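Side-chain contacts in protein MJ1225 (PDB 3KH5), which is of unknown function but binds adenosine nucleotides through its CBS motifs, and is probably an archaeal counterpart of the gamma subunit of AMP-activated protein kinase: residues Ile103-Ala106 / Ile107-Leu111; Thr29-Asn33 / Lys34-Leu38; Leu203-Asp206 / Trp207-Asn210; Val40-Ala43 / Gly44-Lys47. All coordinates share one frame; numbering follows the deposited sequence.

Contact 1 of 4, residues Ile103-Ala106 / Ile107-Leu111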
loop_
_atom_site.group_PDB
_atom_site.type_symbol
_atom_site.label_atom_id
_atom_site.label_comp_id
_atom_site.label_asym_id
_atom_site.label_seq_id
_atom_site.Cartn_x
_atom_site.Cartn_y
_atom_site.Cartn_z
ATOM N N ILE A 103 -14.359 -4.330 16.630
ATOM C CA ILE A 103 -13.363 -5.071 15.847
ATOM C C ILE A 103 -13.921 -5.966 14.725
ATOM O O ILE A 103 -13.319 -6.070 13.650
ATOM C CB ILE A 103 -12.509 -5.929 16.816
ATOM C CG1 ILE A 103 -11.071 -6.077 16.307
ATOM C CG2 ILE A 103 -13.187 -7.286 17.120
ATOM C CD1 ILE A 103 -10.101 -6.741 17.348
ATOM N N ASP A 104 -15.057 -6.614 15.001
ATOM C CA ASP A 104 -15.755 -7.474 14.043
ATOM C C ASP A 104 -16.073 -6.688 12.792
ATOM O O ASP A 104 -15.823 -7.149 11.675
ATOM C CB ASP A 104 -17.072 -7.993 14.630
ATOM C CG ASP A 104 -16.911 -9.283 15.407
ATOM O OD1 ASP A 104 -15.813 -9.541 15.947
ATOM O OD2 ASP A 104 -17.899 -10.045 15.485
ATOM N N GLU A 105 -16.629 -5.498 12.990
ATOM C CA GLU A 105 -16.954 -4.634 11.877
ATOM C C GLU A 105 -15.700 -4.276 11.073
ATOM O O GLU A 105 -15.713 -4.365 9.846
ATOM C CB GLU A 105 -17.665 -3.376 12.358
ATOM C CG GLU A 105 -18.395 -2.649 11.246
ATOM C CD GLU A 105 -18.832 -1.259 11.642
ATOM O OE1 GLU A 105 -18.672 -0.892 12.823
ATOM O OE2 GLU A 105 -19.343 -0.527 10.771
ATOM N N ALA A 106 -14.627 -3.884 11.762
ATOM C CA ALA A 106 -13.370 -3.523 11.098
ATOM C C ALA A 106 -12.864 -4.670 10.233
ATOM O O ALA A 106 -12.496 -4.467 9.073
ATOM C CB ALA A 106 -12.317 -3.120 12.119
ATOM N N ILE A 107 -12.873 -5.872 10.803
ATOM C CA ILE A 107 -12.445 -7.076 10.098
ATOM C C ILE A 107 -13.295 -7.350 8.856
ATOM O O ILE A 107 -12.749 -7.600 7.778
ATOM C CB ILE A 107 -12.383 -8.302 11.046
ATOM C CG1 ILE A 107 -11.189 -8.159 12.001
ATOM C CG2 ILE A 107 -12.261 -9.602 10.254
ATOM C CD1 ILE A 107 -11.223 -9.086 13.210
ATOM N N GLU A 108 -14.618 -7.287 8.997
ATOM C CA GLU A 108 -15.500 -7.493 7.849
ATOM C C GLU A 108 -15.268 -6.437 6.764
ATOM O O GLU A 108 -15.348 -6.738 5.571
ATOM C CB GLU A 108 -16.968 -7.505 8.278
ATOM C CG GLU A 108 -17.921 -8.002 7.195
ATOM C CD GLU A 108 -19.377 -7.968 7.620
ATOM O OE1 GLU A 108 -20.106 -8.932 7.306
ATOM O OE2 GLU A 108 -19.797 -6.984 8.269
ATOM N N THR A 109 -14.984 -5.207 7.190
ATOM C CA THR A 109 -14.698 -4.107 6.272
ATOM C C THR A 109 -13.426 -4.397 5.478
ATOM O O THR A 109 -13.426 -4.298 4.251
ATOM C CB THR A 109 -14.575 -2.763 7.029
ATOM O OG1 THR A 109 -15.837 -2.434 7.619
ATOM C CG2 THR A 109 -14.160 -1.634 6.094
ATOM N N PHE A 110 -12.358 -4.774 6.180
ATOM C CA PHE A 110 -11.082 -5.080 5.535
ATOM C C PHE A 110 -11.207 -6.254 4.569
ATOM O O PHE A 110 -10.631 -6.241 3.478
ATOM C CB PHE A 110 -10.004 -5.402 6.576
ATOM C CG PHE A 110 -9.621 -4.240 7.454
ATOM C CD1 PHE A 110 -9.682 -2.932 6.982
ATOM C CD2 PHE A 110 -9.163 -4.463 8.750
ATOM C CE1 PHE A 110 -9.319 -1.865 7.797
ATOM C CE2 PHE A 110 -8.790 -3.403 9.571
ATOM C CZ PHE A 110 -8.870 -2.103 9.093
ATOM N N LEU A 111 -11.969 -7.265 4.984
ATOM C CA LEU A 111 -12.121 -8.502 4.223
ATOM C C LEU A 111 -13.039 -8.400 2.999
ATOM O O LEU A 111 -12.821 -9.100 2.007
ATOM C CB LEU A 111 -12.618 -9.626 5.141
ATOM C CG LEU A 111 -11.645 -10.580 5.846
ATOM C CD1 LEU A 111 -10.399 -9.885 6.391
ATOM C CD2 LEU A 111 -12.379 -11.325 6.954
#

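Contact 2 of 4, residues Thr29-Asn33 / Lys34-Leu38. With ADP (adenosine-5'-diphosphate), chain B; ADP (adenosine-5'-diphosphate), chain D.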
loop_
_atom_site.group_PDB
_atom_site.type_symbol
_atom_site.label_atom_id
_atom_site.label_comp_id
_atom_site.label_asym_id
_atom_site.label_seq_id
_atom_site.Cartn_x
_atom_site.Cartn_y
_atom_site.Cartn_z
ATOM N N THR A 29 5.255 14.409 2.518
ATOM C CA THR A 29 4.587 13.989 3.740
ATOM C C THR A 29 4.663 12.459 3.879
ATOM O O THR A 29 5.055 11.947 4.940
ATOM C CB THR A 29 3.131 14.521 3.785
ATOM O OG1 THR A 29 3.131 15.935 3.538
ATOM C CG2 THR A 29 2.494 14.259 5.139
ATOM N N MET A 30 4.333 11.742 2.801
ATOM C CA MET A 30 4.405 10.275 2.765
ATOM C C MET A 30 5.793 9.758 3.081
ATOM O O MET A 30 5.971 8.940 3.989
ATOM C CB MET A 30 4.015 9.741 1.387
ATOM C CG MET A 30 2.536 9.712 1.117
ATOM S SD MET A 30 2.197 8.840 -0.420
ATOM C CE MET A 30 1.934 7.185 0.203
ATOM N N ASN A 31 6.767 10.229 2.306
ATOM C CA ASN A 31 8.146 9.779 2.427
ATOM C C ASN A 31 8.756 10.110 3.772
ATOM O O ASN A 31 9.514 9.312 4.323
ATOM C CB ASN A 31 9.014 10.362 1.308
ATOM C CG ASN A 31 9.059 9.470 0.090
ATOM O OD1 ASN A 31 8.151 8.675 -0.139
ATOM N ND2 ASN A 31 10.124 9.592 -0.697
ATOM N N GLU A 32 8.422 11.287 4.294
ATOM C CA GLU A 32 9.003 11.763 5.546
ATOM C C GLU A 32 8.484 10.984 6.741
ATOM O O GLU A 32 9.263 10.382 7.483
ATOM C CB GLU A 32 8.738 13.257 5.743
ATOM C CG GLU A 32 9.731 14.158 5.023
ATOM C CD GLU A 32 9.289 15.612 4.966
ATOM O OE1 GLU A 32 8.517 16.051 5.849
ATOM O OE2 GLU A 32 9.723 16.323 4.035
ATOM N N ASN A 33 7.165 10.990 6.909
ATOM C CA ASN A 33 6.515 10.363 8.053
ATOM C C ASN A 33 6.479 8.837 7.995
ATOM O O ASN A 33 6.076 8.192 8.968
ATOM C CB ASN A 33 5.094 10.907 8.200
ATOM C CG ASN A 33 5.070 12.391 8.482
ATOM O OD1 ASN A 33 5.375 12.830 9.591
ATOM N ND2 ASN A 33 4.702 13.177 7.478
ATOM N N LYS A 34 6.892 8.273 6.859
ATOM C CA LYS A 34 6.878 6.821 6.612
ATOM C C LYS A 34 5.462 6.244 6.507
ATOM O O LYS A 34 5.285 5.033 6.335
ATOM C CB LYS A 34 7.695 6.064 7.668
ATOM C CG LYS A 34 8.609 4.988 7.070
ATOM C CD LYS A 34 8.805 3.838 8.065
ATOM C CE LYS A 34 9.789 2.804 7.527
ATOM N NZ LYS A 34 9.326 2.155 6.261
ATOM N N TYR A 35 4.461 7.120 6.606
ATOM C CA TYR A 35 3.065 6.728 6.425
ATOM C C TYR A 35 2.655 6.796 4.974
ATOM O O TYR A 35 2.668 7.860 4.347
ATOM C CB TYR A 35 2.129 7.561 7.300
ATOM C CG TYR A 35 2.447 7.383 8.758
ATOM C CD1 TYR A 35 2.582 6.105 9.305
ATOM C CD2 TYR A 35 2.647 8.481 9.589
ATOM C CE1 TYR A 35 2.895 5.924 10.644
ATOM C CE2 TYR A 35 2.958 8.312 10.937
ATOM C CZ TYR A 35 3.081 7.031 11.455
ATOM O OH TYR A 35 3.387 6.855 12.785
ATOM N N ARG A 36 2.289 5.632 4.455
ATOM C CA ARG A 36 1.919 5.504 3.060
ATOM C C ARG A 36 0.393 5.549 2.833
ATOM O O ARG A 36 -0.091 5.175 1.761
ATOM C CB ARG A 36 2.570 4.247 2.461
ATOM C CG ARG A 36 3.968 4.485 1.839
ATOM C CD ARG A 36 4.970 5.188 2.777
ATOM N NE ARG A 36 6.083 5.798 2.043
ATOM C CZ ARG A 36 7.370 5.496 2.210
ATOM N NH1 ARG A 36 7.744 4.589 3.106
ATOM N NH2 ARG A 36 8.292 6.114 1.481
ATOM N N ARG A 37 -0.349 6.022 3.836
ATOM C CA ARG A 37 -1.806 6.189 3.738
ATOM C C ARG A 37 -2.222 7.483 4.432
ATOM O O ARG A 37 -2.168 7.581 5.661
ATOM C CB ARG A 37 -2.530 4.990 4.366
ATOM C CG ARG A 37 -4.066 5.071 4.366
ATOM C CD ARG A 37 -4.705 3.980 5.246
ATOM N NE ARG A 37 -4.128 2.662 4.986
ATOM C CZ ARG A 37 -4.585 1.791 4.090
ATOM N NH1 ARG A 37 -5.659 2.070 3.358
ATOM N NH2 ARG A 37 -3.963 0.627 3.933
ATOM N N LEU A 38 -2.632 8.476 3.643
ATOM C CA LEU A 38 -2.947 9.800 4.185
ATOM C C LEU A 38 -4.400 10.241 3.987
ATOM O O LEU A 38 -4.809 10.523 2.847
ATOM C CB LEU A 38 -2.013 10.868 3.593
ATOM C CG LEU A 38 -0.489 10.725 3.686
ATOM C CD1 LEU A 38 0.189 11.876 2.956
ATOM C CD2 LEU A 38 -0.013 10.654 5.128
HETATM P PB ADP B . -0.290 1.791 5.330
HETATM O O1B ADP B . 0.680 2.838 5.724
HETATM O O2B ADP B . 0.398 0.659 4.392
HETATM O O3B ADP B . -1.493 2.356 4.438
HETATM P PA ADP B . -0.102 -0.160 7.287
HETATM O O1A ADP B . 1.370 -0.219 7.018
HETATM O O2A ADP B . -0.690 -0.677 8.731
HETATM O O3A ADP B . -0.966 1.038 6.581
HETATM O "O5'" ADP B . 0.227 1.141 8.248
HETATM C "C5'" ADP B . 1.516 1.447 8.871
HETATM C "C4'" ADP B . 1.403 1.673 10.410
HETATM O "O4'" ADP B . 1.363 3.081 10.808
HETATM C "C3'" ADP B . 0.108 1.023 10.903
HETATM O "O3'" ADP B . 0.366 0.224 12.075
HETATM C "C2'" ADP B . -0.842 2.174 11.222
HETATM O "O2'" ADP B . -1.340 1.961 12.544
HETATM C "C1'" ADP B . 0.001 3.463 11.185
HETATM N N9 ADP B . -0.451 4.553 10.228
HETATM C C8 ADP B . -0.783 4.399 8.942
HETATM N N7 ADP B . -1.114 5.582 8.417
HETATM C C5 ADP B . -0.989 6.503 9.369
HETATM C C6 ADP B . -1.189 7.884 9.417
HETATM N N6 ADP B . -1.597 8.550 8.339
HETATM N N1 ADP B . -0.965 8.536 10.574
HETATM C C2 ADP B . -0.562 7.882 11.658
HETATM N N3 ADP B . -0.362 6.568 11.641
HETATM C C4 ADP B . -0.569 5.851 10.520
HETATM P PB ADP D . -5.110 -0.758 0.733
HETATM O O1B ADP D . -5.457 -2.081 0.142
HETATM O O2B ADP D . -3.658 -0.797 1.471
HETATM O O3B ADP D . -6.154 -0.240 1.856
HETATM P PA ADP D . -3.733 0.553 -1.112
HETATM O O1A ADP D . -3.453 -0.142 -2.388
HETATM O O2A ADP D . -2.923 1.945 -0.859
HETATM O O3A ADP D . -5.098 0.423 -0.319
HETATM O "O5'" ADP D . -4.692 1.558 -2.003
HETATM C "C5'" ADP D . -5.532 1.139 -3.124
HETATM C "C4'" ADP D . -6.639 2.188 -3.455
HETATM O "O4'" ADP D . -7.643 2.126 -2.393
HETATM C "C3'" ADP D . -6.162 3.654 -3.534
HETATM O "O3'" ADP D . -6.842 4.305 -4.615
HETATM C "C2'" ADP D . -6.588 4.234 -2.181
HETATM O "O2'" ADP D . -6.842 5.647 -2.250
HETATM C "C1'" ADP D . -7.881 3.472 -1.915
HETATM N N9 ADP D . -8.186 3.422 -0.455
HETATM C C8 ADP D . -7.392 3.063 0.561
HETATM N N7 ADP D . -8.072 3.161 1.710
HETATM C C5 ADP D . -9.298 3.581 1.419
HETATM C C6 ADP D . -10.435 3.865 2.165
HETATM N N6 ADP D . -10.435 3.729 3.489
HETATM N N1 ADP D . -11.540 4.281 1.523
HETATM C C2 ADP D . -11.566 4.425 0.203
HETATM N N3 ADP D . -10.499 4.162 -0.536
HETATM C C4 ADP D . -9.365 3.743 0.046
#

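Contact 3 of 4, residues Leu203-Asp206 / Trp207-Asn210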
loop_
_atom_site.group_PDB
_atom_site.type_symbol
_atom_site.label_atom_id
_atom_site.label_comp_id
_atom_site.label_asym_id
_atom_site.label_seq_id
_atom_site.Cartn_x
_atom_site.Cartn_y
_atom_site.Cartn_z
ATOM N N LEU A 203 11.147 8.208 -6.624
ATOM C CA LEU A 203 10.818 9.609 -6.888
ATOM C C LEU A 203 11.603 10.587 -6.025
ATOM O O LEU A 203 12.042 11.632 -6.507
ATOM C CB LEU A 203 9.319 9.854 -6.710
ATOM C CG LEU A 203 8.416 9.442 -7.874
ATOM C CD1 LEU A 203 6.984 9.841 -7.571
ATOM C CD2 LEU A 203 8.878 10.059 -9.196
ATOM N N GLY A 204 11.777 10.242 -4.752
ATOM C CA GLY A 204 12.553 11.067 -3.837
ATOM C C GLY A 204 14.042 10.759 -3.828
ATOM O O GLY A 204 14.707 10.975 -2.815
ATOM N N SER A 205 14.574 10.257 -4.942
ATOM C CA SER A 205 16.008 9.969 -5.022
ATOM C C SER A 205 16.784 11.109 -5.686
ATOM O O SER A 205 16.199 11.967 -6.353
ATOM C CB SER A 205 16.271 8.641 -5.745
ATOM O OG SER A 205 15.967 8.728 -7.125
ATOM N N ASP A 206 18.101 11.115 -5.474
ATOM C CA ASP A 206 18.998 12.015 -6.192
ATOM C C ASP A 206 18.912 11.706 -7.677
ATOM O O ASP A 206 18.720 12.610 -8.496
ATOM C CB ASP A 206 20.446 11.849 -5.717
ATOM C CG ASP A 206 20.693 12.452 -4.343
ATOM O OD1 ASP A 206 19.989 13.414 -3.962
ATOM O OD2 ASP A 206 21.606 11.967 -3.644
ATOM N N TRP A 207 19.039 10.419 -8.007
ATOM C CA TRP A 207 18.968 9.957 -9.389
ATOM C C TRP A 207 17.731 10.506 -10.111
ATOM O O TRP A 207 17.804 10.871 -11.287
ATOM C CB TRP A 207 18.998 8.423 -9.460
ATOM C CG TRP A 207 19.003 7.941 -10.868
ATOM C CD1 TRP A 207 20.090 7.801 -11.682
ATOM C CD2 TRP A 207 17.863 7.576 -11.654
ATOM N NE1 TRP A 207 19.700 7.359 -12.923
ATOM C CE2 TRP A 207 18.338 7.214 -12.933
ATOM C CE3 TRP A 207 16.486 7.516 -11.399
ATOM C CZ2 TRP A 207 17.488 6.792 -13.956
ATOM C CZ3 TRP A 207 15.640 7.099 -12.418
ATOM C CH2 TRP A 207 16.145 6.744 -13.682
ATOM N N ALA A 208 16.606 10.566 -9.396
ATOM C CA ALA A 208 15.340 11.028 -9.970
ATOM C C ALA A 208 15.259 12.542 -10.165
ATOM O O ALA A 208 14.915 12.992 -11.259
ATOM C CB ALA A 208 14.160 10.534 -9.150
ATOM N N PHE A 209 15.564 13.323 -9.124
ATOM C CA PHE A 209 15.467 14.790 -9.221
ATOM C C PHE A 209 16.410 15.328 -10.288
ATOM O O PHE A 209 16.102 16.318 -10.952
ATOM C CB PHE A 209 15.713 15.485 -7.874
ATOM C CG PHE A 209 15.173 16.902 -7.802
ATOM C CD1 PHE A 209 13.819 17.164 -8.024
ATOM C CD2 PHE A 209 16.013 17.971 -7.487
ATOM C CE1 PHE A 209 13.314 18.466 -7.951
ATOM C CE2 PHE A 209 15.516 19.275 -7.402
ATOM C CZ PHE A 209 14.164 19.521 -7.639
ATOM N N ASN A 210 17.548 14.656 -10.449
ATOM C CA ASN A 210 18.466 14.913 -11.553
ATOM C C ASN A 210 17.786 14.829 -12.941
ATOM O O ASN A 210 17.911 15.768 -13.753
ATOM C CB ASN A 210 19.725 14.028 -11.391
ATOM C CG ASN A 210 20.119 13.298 -12.659
ATOM O OD1 ASN A 210 20.617 13.897 -13.613
ATOM N ND2 ASN A 210 19.919 11.983 -12.665
#

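Contact 4 of 4, residues Val40-Ala43 / Gly44-Lys47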
loop_
_atom_site.group_PDB
_atom_site.type_symbol
_atom_site.label_atom_id
_atom_site.label_comp_id
_atom_site.label_asym_id
_atom_site.label_seq_id
_atom_site.Cartn_x
_atom_site.Cartn_y
_atom_site.Cartn_z
ATOM N N VAL A 40 -7.333 12.811 3.754
ATOM C CA VAL A 40 -7.438 14.187 3.325
ATOM C C VAL A 40 -8.608 14.789 4.104
ATOM O O VAL A 40 -9.726 14.261 4.087
ATOM C CB VAL A 40 -7.605 14.304 1.791
ATOM C CG1 VAL A 40 -7.574 15.761 1.358
ATOM C CG2 VAL A 40 -6.498 13.528 1.071
ATOM N N VAL A 41 -8.324 15.868 4.827
ATOM C CA VAL A 41 -9.306 16.499 5.707
ATOM C C VAL A 41 -9.456 17.996 5.404
ATOM O O VAL A 41 -8.534 18.615 4.868
ATOM C CB VAL A 41 -8.935 16.308 7.208
ATOM C CG1 VAL A 41 -8.917 14.831 7.601
ATOM C CG2 VAL A 41 -7.613 17.004 7.565
ATOM N N ASN A 42 -10.606 18.578 5.741
ATOM C CA ASN A 42 -10.751 20.040 5.718
ATOM C C ASN A 42 -9.921 20.681 6.832
ATOM O O ASN A 42 -9.783 20.098 7.911
ATOM C CB ASN A 42 -12.210 20.451 5.891
ATOM C CG ASN A 42 -13.100 19.958 4.772
ATOM O OD1 ASN A 42 -14.236 19.547 5.007
ATOM N ND2 ASN A 42 -12.592 19.995 3.545
ATOM N N ALA A 43 -9.405 21.891 6.585
ATOM C CA ALA A 43 -8.442 22.522 7.525
ATOM C C ALA A 43 -8.894 23.153 8.880
ATOM O O ALA A 43 -8.154 23.023 9.860
ATOM C CB ALA A 43 -7.548 23.522 6.755
ATOM N N GLY A 44 -10.059 23.786 9.009
ATOM C CA GLY A 44 -11.301 23.474 8.344
ATOM C C GLY A 44 -12.075 22.996 9.564
ATOM O O GLY A 44 -11.906 23.540 10.677
ATOM N N ASN A 45 -12.882 21.958 9.374
ATOM C CA ASN A 45 -13.586 21.280 10.468
ATOM C C ASN A 45 -13.052 19.867 10.755
ATOM O O ASN A 45 -13.656 19.113 11.525
ATOM C CB ASN A 45 -15.075 21.202 10.133
ATOM C CG ASN A 45 -15.328 20.858 8.669
ATOM O OD1 ASN A 45 -16.269 21.362 8.060
ATOM N ND2 ASN A 45 -14.481 20.008 8.096
ATOM N N ASN A 46 -11.931 19.517 10.122
ATOM C CA ASN A 46 -11.302 18.193 10.257
ATOM C C ASN A 46 -12.135 17.033 9.699
ATOM O O ASN A 46 -11.904 15.875 10.052
ATOM C CB ASN A 46 -10.895 17.916 11.718
ATOM C CG ASN A 46 -9.544 17.222 11.822
ATOM O OD1 ASN A 46 -8.630 17.494 11.039
ATOM N ND2 ASN A 46 -9.403 16.335 12.804
ATOM N N LYS A 47 -13.091 17.339 8.828
ATOM C CA LYS A 47 -13.899 16.295 8.205
ATOM C C LYS A 47 -13.107 15.565 7.131
ATOM O O LYS A 47 -12.401 16.191 6.338
ATOM C CB LYS A 47 -15.182 16.874 7.610
ATOM C CG LYS A 47 -16.214 17.266 8.652
ATOM C CD LYS A 47 -17.391 18.006 8.040
ATOM C CE LYS A 47 -18.300 18.558 9.131
ATOM N NZ LYS A 47 -19.442 19.341 8.581
HETATM O O HOH W 1 -8.096 19.958 10.006
#

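Contact 1 of 4, residues Ile103-Ala106 / Ile107-Leu111
Thr109 turns its hydroxyl back over the preceding turn, where OG1 donates to Glu105 O at 3.0 Å. Both residues lie on helix 103-112, the helical arm of a beta-alpha-beta unit between strands 97-98 and 117-121 within CBS 2. The hydroxyl can reach the carbonyl because OG1 sits beside its own backbone N (chi1 -65°). It arrives from above the carbonyl plane, 43° out of it, and Thr109 N bonds to the same oxygen at 2.9 Å. Two donors on one residue thus share a single acceptor. A valine in place of Thr109 would probably leave Glu105 O with the backbone N-H of that residue but without its second donor. At the next residue, the Phe110 ring leans back over Ala106: Ala106 O lies 3.2 Å above one face of the ring plane, displaced toward the rim, while Phe110 N bonds to that oxygen. The methyl of Ala106 is more distant, CB lying 4.4 Å from Phe110 CE2. On the flank that packs against helix 133-140, through Leu140 and Val136, Ile103 and Ile107 meet loosely. Ile107 CG1 stands beside the backbone N (chi1 -72°), and from there CD1 reaches back to within 4.3 Å of Ile103 CG1.

Contact 2 of 4, residues Thr29-Asn33 / Lys34-Leu38
Thr29 O is gripped by two nitrogens of one residue: Asn33 N, the helical bond, and Asn33 ND2, at 2.8 Å. They reach the oxygen from opposite faces of its carbonyl plane, which fixes the Asn33 amide against the last turn of helix 23-33. Lys34 leaves that turn with positive phi (68°), and the chain doubles back so that Tyr35 and Leu38 pack on the helix end. The Tyr35 ring is sandwiched. Asn33 O lies 3.5 Å above one face, and the adenine of ADP (chain B) covers the other, its C4 3.4 Å from Tyr35 CD1. The N6 of that adenine donates to Arg37 O at 2.9 Å. The bend of Met30 at chi3 (92°) turns CE in against Arg36 O and CA, while its CG meets Leu38 CD1 at 3.7 Å. Met30 O lies over one face of the Arg36 guanidinium, at whose edge NH2 donates to Asn31 OD1 at 3.0 Å, the place of OD1 being less sure; NE is buried without a polar partner. Arg37 reaches the second nucleotide: NH1 donates to O3B of ADP (chain D) at 2.8 Å, and NH2 to O2B and O3B. Around the ADP (chain B) site, to which CBS 2 and Arg180 also contribute, Leu38 pairs with Ile52 of strand 48-53, Val15 touches Thr29, Tyr35 and Leu38, and helix 196-203 meets Arg36 through Thr197 and Lys201.

Contact 3 of 4, residues Leu203-Asp206 / Trp207-Asn210
Ser205 holds OG between its backbone N and its carbonyl carbon (chi1 69°), which swings the hydroxyl forward under the first turn of the next helix, where Ala208 N donates to it at 3.0 Å. The bond is bent, with 142° at the hydrogen. The same hydroxyl donates to Leu202 O, its strongest polar partner, so OG links the end of one helix to the start of the next. Ala208 packs its methyl against the same group: CB lies 3.3 Å from Ser205 OG and 3.6 Å from Leu203 O. This is a serine N-cap. Helix 196-203 ends, Gly204 leaves helical geometry, and helix 206-213 begins directly after Ser205. The capping oxygen takes up an N-H that the first turn cannot pair internally, and the backbone then settles into helical bonding. Phe209 N donates to Ser205 O at 3.1 Å, and Asn210 N reaches Asp206 O at the same distance. Asn210 also turns its amide back, ND2 donating to Trp207 O at 2.8 Å, with the oxygen tilted out of the amide plane. Trp207 has CG anti to the backbone N (chi1 -177°), which leads the end of the indole outward, although its near edge still faces Ser205 OG, close to the ring plane; His211 meets the indole with the ring planes inclined to each other. Toward helix 23-33, Leu203 touches Leu27 and Phe209 touches Arg24.

Contact 4 of 4, residues Val40-Ala43 / Gly44-Lys47
Asn42 and Asn45 lie side by side and point the same way at the end of a beta hairpin, the turn that joins strand 37-41 to its antiparallel partner 48-53. Followed outward, Asn42 first presents CB, which lies 3.2 Å from Asn45 ND2. Beyond it CG is 3.6 Å from that nitrogen, and at the tip OD1 accepts from it at 3.1 Å. The donor lies in the carbonyl plane, on a lone pair, but well to the side (C=O...N angle 102°); the amide planes stand 58° apart. Asn42 OD1 also rests 3.8 Å from Lys47 CB. Asn45 gets there with CG between its backbone N and carbonyl carbon (chi1 41°), which folds the amide back over the turn. An alanine at Asn45 is likely to leave Asn42 OD1 without this donor and its amide freer to turn. The chain reverses sharply here: the peptide before Gly44 is cis, and Gly44 has a positive phi at which a CB would clash with Ala43 N. Across the base of the turn, Val41 CG2 lies beside Asn46 OD1, and Asn42 N donates to Lys47 O at 3.0 Å.

In the fold
From the N terminus the contacts run in series, contact 2, then 4, 1 and 3, and none encloses or crosses another. Contact 2 covers the turn from helix 23-33 into strand 37-41. Contact 4 follows almost at once, closing the hairpin loop at the other end of that strand, its centre about 18 Å from that of contact 2. Contact 1 lies within helix 103-112 of CBS 2, its nearest atom about 7 Å from contact 2. Contact 3, in CBS 3, spans the join between helices 196-203 and 206-213. It returns to the first motif in space, since Asn31 ND2 of contact 2 packs 4.2 Å from Gly204 CA. Contacts 1 and 3 lie on opposite sides of the chain's centre.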